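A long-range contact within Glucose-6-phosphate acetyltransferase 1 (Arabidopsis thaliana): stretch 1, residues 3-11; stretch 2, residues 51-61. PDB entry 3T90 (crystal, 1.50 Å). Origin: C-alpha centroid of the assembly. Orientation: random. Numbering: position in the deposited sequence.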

# COMPACT_ATOMS: atom_id res chain seq x y z
N GLU A 3 15.13 15.09 -27.70
CA GLU A 3 14.96 14.31 -26.44
C GLU A 3 14.76 12.82 -26.67
O GLU A 3 13.99 12.42 -27.54
N THR A 4 15.41 12.01 -25.83
CA THR A 4 15.46 10.57 -25.88
C THR A 4 15.29 10.08 -24.44
O THR A 4 15.82 10.72 -23.55
N PHE A 5 14.55 8.99 -24.27
CA PHE A 5 14.10 8.51 -22.93
C PHE A 5 14.53 7.08 -22.71
O PHE A 5 14.33 6.19 -23.57
N LYS A 6 15.12 6.83 -21.54
CA LYS A 6 15.53 5.49 -21.15
C LYS A 6 14.80 5.07 -19.87
O LYS A 6 14.94 5.75 -18.81
N ILE A 7 14.06 3.96 -19.96
CA ILE A 7 13.34 3.44 -18.79
C ILE A 7 14.19 2.38 -18.07
O ILE A 7 14.83 1.53 -18.71
N ARG A 8 14.23 2.43 -16.73
CA ARG A 8 15.08 1.52 -15.91
C ARG A 8 14.67 1.63 -14.42
O ARG A 8 13.65 2.26 -14.09
N LYS A 9 15.40 0.97 -13.52
CA LYS A 9 15.14 1.18 -12.09
C LYS A 9 15.95 2.26 -11.53
O LYS A 9 17.02 2.66 -12.06
N LEU A 10 15.50 2.84 -10.41
CA LEU A 10 16.29 3.81 -9.68
C LEU A 10 17.67 3.25 -9.30
O LEU A 10 17.81 2.11 -8.86
N GLU A 11 18.71 4.11 -9.45
CA GLU A 11 20.05 3.74 -9.06
C GLU A 11 20.59 4.72 -8.05
O GLU A 11 20.08 5.88 -7.93
N HIS A 51 9.80 -4.40 -3.73
CA HIS A 51 9.66 -2.88 -3.69
C HIS A 51 10.57 -2.31 -4.77
O HIS A 51 11.80 -2.19 -4.42
N VAL A 52 9.98 -1.94 -5.94
CA VAL A 52 10.64 -1.50 -7.23
C VAL A 52 10.31 0.00 -7.48
O VAL A 52 9.20 0.44 -7.25
N ILE A 53 11.34 0.80 -7.74
CA ILE A 53 11.14 2.13 -8.20
C ILE A 53 11.59 2.25 -9.66
O ILE A 53 12.78 1.94 -9.94
N CYS A 54 10.71 2.66 -10.57
CA CYS A 54 11.03 2.82 -11.99
C CYS A 54 11.33 4.31 -12.19
O CYS A 54 10.64 5.20 -11.63
N VAL A 55 12.36 4.58 -13.00
CA VAL A 55 12.62 5.94 -13.51
C VAL A 55 12.80 5.95 -14.99
O VAL A 55 13.25 4.93 -15.59
N ILE A 56 12.45 7.08 -15.59
CA ILE A 56 12.78 7.31 -16.97
C ILE A 56 13.71 8.50 -16.98
O ILE A 56 13.33 9.59 -16.52
N GLU A 57 14.92 8.31 -17.57
CA GLU A 57 15.87 9.38 -17.71
C GLU A 57 15.77 9.99 -19.09
O GLU A 57 15.69 9.22 -20.05
N GLU A 58 15.77 11.32 -19.14
CA GLU A 58 15.91 11.98 -20.50
C GLU A 58 17.43 12.19 -20.66
O GLU A 58 18.11 12.88 -19.88
N GLU A 59 17.89 11.61 -21.75
CA GLU A 59 19.31 11.43 -22.02
C GLU A 59 20.10 12.72 -22.26
O GLU A 59 21.19 12.87 -21.74
N THR A 60 19.53 13.66 -23.03
CA THR A 60 20.25 14.87 -23.35
C THR A 60 20.53 15.73 -22.14
O THR A 60 21.66 16.26 -22.00
N SER A 61 19.55 15.87 -21.24
CA SER A 61 19.67 16.62 -20.03
C SER A 61 20.32 15.76 -18.94
O SER A 61 20.96 16.25 -18.05

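Residues 5-9 and 51-58 form neighbouring antiparallel strands, so side chains alternate between the two faces of the sheet: Phe-5 and Ile-7 share one face with Ile-56 and Glu-58, while Lys-6 and Arg-8 share the other with Val-55 and Glu-57.

Glu-3, the first residue of the stretch (chi1 m, chi2 t), directs its CB sideways, and its CB lies 3.7 Å from Glu-58 OE2. That carboxylate is the organising group at this end. Glu-58 (chi1 t, chi2 m) turns back so that its OE2 accepts a hydrogen bond from Thr-4 N at 3.3 Å, and also bonds to Thr-60 N and Thr-60 OG1, each 2.9 Å from Glu-58 OE2. Its other oxygen, OE1, takes Ser-61 N at 2.9 Å and Ser-61 OG at 2.7 Å. A glutamate suits this place because its two oxygens can satisfy several donors where the strand gives way to the turn. Thr-4 (m) contributes its methyl, with CG2 3.6 Å from Glu-59 OE2, while its backbone O accepts from Glu-59 N at 2.9 Å.

Phe-5 (m, with chi2 near -80°) has its CB 3.6 Å from Ile-56 CG2. Its ring meets the aliphatic part of Glu-58 obliquely, CE1 approaching Glu-58 CG at 3.4 Å, beside a glutamate whose carboxylate is engaged by Thr-4, Thr-60 and Ser-61.

On the other face, Lys-6 follows an m, t, p, t course and remains exposed. Its chain leads off from the partner strand towards solvent, and NZ has no polar partner in the two stretches; lysine suits an exposed place because its end can stay in water. The firm attachment here is the backbone pair with Glu-57: Lys-6 N to Glu-57 O is 2.9 Å, and Glu-57 N to Lys-6 O is 2.8 Å.

Ile-7 (t, t) returns to the face of Phe-5. Its CG1 packs 3.6 Å from Cys-54 SG and 3.9 Å from Ile-56 CG1. Beta-branched isoleucines such as Ile-7 and Ile-56 favour the extended backbone of a strand.

Arg-8 (p, t, t) is the polar centre of the contact. Its NH2 donates to Glu-57 OE1 at 2.8 Å, a hydrogen bond within a salt bridge, and the carboxylate oxygen lies near the guanidinium plane. Glu-57, extended with chi1 and chi2 both t, reaches far enough to meet it. One water supports the pair, accepting from Arg-8 NE at 2.9 Å and making a weak bond to Glu-57 OE1 at 3.3 Å. Val-55 (m) places its CG2 3.4 Å from Arg-8 NH1, a methyl packed over the flat face of the guanidinium, where its N-H groups do not point, so the edge stays free for polar partners. Arg-8 NH1 also donates to Lys-9 O at 3.0 Å.

Lys-9 (m, t, t, p) points away overall, though its CB still touches the other stretch; its CG passes 4.3 Å from Val-52 CG1. A lysine fits here because the residue is exposed and its charged end can remain solvated. Leu-10 (t, p) then closes the contact with a buried apolar side chain: CD2 lies 3.8 Å from Ile-53 CD1, and CD1 lies 3.8 Å from Val-55 CG1.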

# COMPACT_ATOMS: atom_id res chain seq x y z
CB GLU A 3 13.80 14.89 -25.67
CG GLU A 3 14.11 16.30 -25.25
CD GLU A 3 12.87 17.14 -25.00
OE1 GLU A 3 11.74 16.65 -25.25
OE2 GLU A 3 13.07 18.29 -24.54
CB THR A 4 16.84 10.14 -26.40
OG1 THR A 4 17.08 10.89 -27.60
CG2 THR A 4 16.88 8.64 -26.72
CB PHE A 5 12.57 8.68 -22.79
CG PHE A 5 12.14 10.11 -22.92
CD1 PHE A 5 12.24 11.02 -21.85
CD2 PHE A 5 11.65 10.64 -24.17
CE1 PHE A 5 11.90 12.35 -21.94
CE2 PHE A 5 11.31 11.99 -24.27
CZ PHE A 5 11.40 12.87 -23.17
CB LYS A 6 17.06 5.36 -21.03
CG LYS A 6 17.84 5.29 -22.42
CD LYS A 6 19.39 5.10 -22.21
CE LYS A 6 19.86 3.59 -22.02
NZ LYS A 6 21.29 3.37 -21.46
CB ILE A 7 11.91 2.92 -19.14
CG1 ILE A 7 11.15 2.57 -17.88
CG2 ILE A 7 11.95 1.71 -20.05
CD1 ILE A 7 9.65 2.45 -18.12
CB ARG A 8 16.57 1.96 -16.06
CG ARG A 8 16.80 3.45 -15.72
CD ARG A 8 18.36 3.77 -15.75
NE ARG A 8 18.59 5.16 -15.61
CZ ARG A 8 18.72 5.71 -14.38
NH1 ARG A 8 18.46 4.97 -13.27
NH2 ARG A 8 18.99 7.01 -14.31
CB LYS A 9 15.41 -0.14 -11.36
CG LYS A 9 14.37 -1.26 -11.74
CD LYS A 9 14.83 -2.56 -11.14
CE LYS A 9 14.03 -3.72 -11.73
NZ LYS A 9 14.36 -3.99 -13.18
CB LEU A 10 15.52 4.18 -8.42
CG LEU A 10 16.11 5.29 -7.53
CD1 LEU A 10 15.91 6.71 -8.26
CD2 LEU A 10 15.48 5.23 -6.16
CB GLU A 11 20.96 3.69 -10.32
CG GLU A 11 20.50 2.63 -11.34
CD GLU A 11 20.70 1.19 -10.80
OE1 GLU A 11 21.74 0.95 -10.15
OE2 GLU A 11 19.81 0.28 -10.92
CB HIS A 51 9.99 -2.33 -2.27
CG HIS A 51 9.49 -0.91 -2.01
ND1 HIS A 51 9.52 -0.29 -0.76
CD2 HIS A 51 8.93 -0.04 -2.85
CE1 HIS A 51 9.01 0.94 -0.90
NE2 HIS A 51 8.71 1.13 -2.18
CB VAL A 52 10.12 -2.24 -8.57
CG1 VAL A 52 10.50 -1.43 -9.88
CG2 VAL A 52 10.55 -3.68 -8.67
CB ILE A 53 11.90 3.15 -7.35
CG1 ILE A 53 11.47 2.96 -5.87
CG2 ILE A 53 11.65 4.58 -7.91
CD1 ILE A 53 12.11 3.95 -4.93
CB CYS A 54 9.73 2.47 -12.78
SG CYS A 54 9.84 2.82 -14.53
CB VAL A 55 13.89 6.57 -12.85
CG1 VAL A 55 13.71 6.81 -11.35
CG2 VAL A 55 15.19 5.86 -13.19
CB ILE A 56 11.57 7.60 -17.83
CG1 ILE A 56 10.65 6.42 -17.78
CG2 ILE A 56 11.99 7.95 -19.30
CD1 ILE A 56 9.28 6.65 -18.60
CB GLU A 57 17.31 8.87 -17.44
CG GLU A 57 18.35 9.98 -17.49
CD GLU A 57 19.80 9.51 -17.22
OE1 GLU A 57 20.02 8.58 -16.43
OE2 GLU A 57 20.75 10.11 -17.82
CB GLU A 58 15.12 13.27 -20.55
CG GLU A 58 14.95 13.78 -22.00
CD GLU A 58 16.25 14.47 -22.49
OE1 GLU A 58 16.75 15.38 -21.77
OE2 GLU A 58 16.71 14.02 -23.59
CB GLU A 59 19.46 10.46 -23.20
CG GLU A 59 19.16 9.02 -22.83
CD GLU A 59 19.78 8.05 -23.82
OE1 GLU A 59 20.99 8.23 -24.15
OE2 GLU A 59 19.07 7.12 -24.29
CB THR A 60 19.61 15.66 -24.59
OG1 THR A 60 18.39 16.30 -24.19
CG2 THR A 60 19.30 14.73 -25.74
CB SER A 61 18.28 17.12 -19.59
OG SER A 61 17.49 16.01 -19.21
O HOH W 1 19.53 5.89 -18.20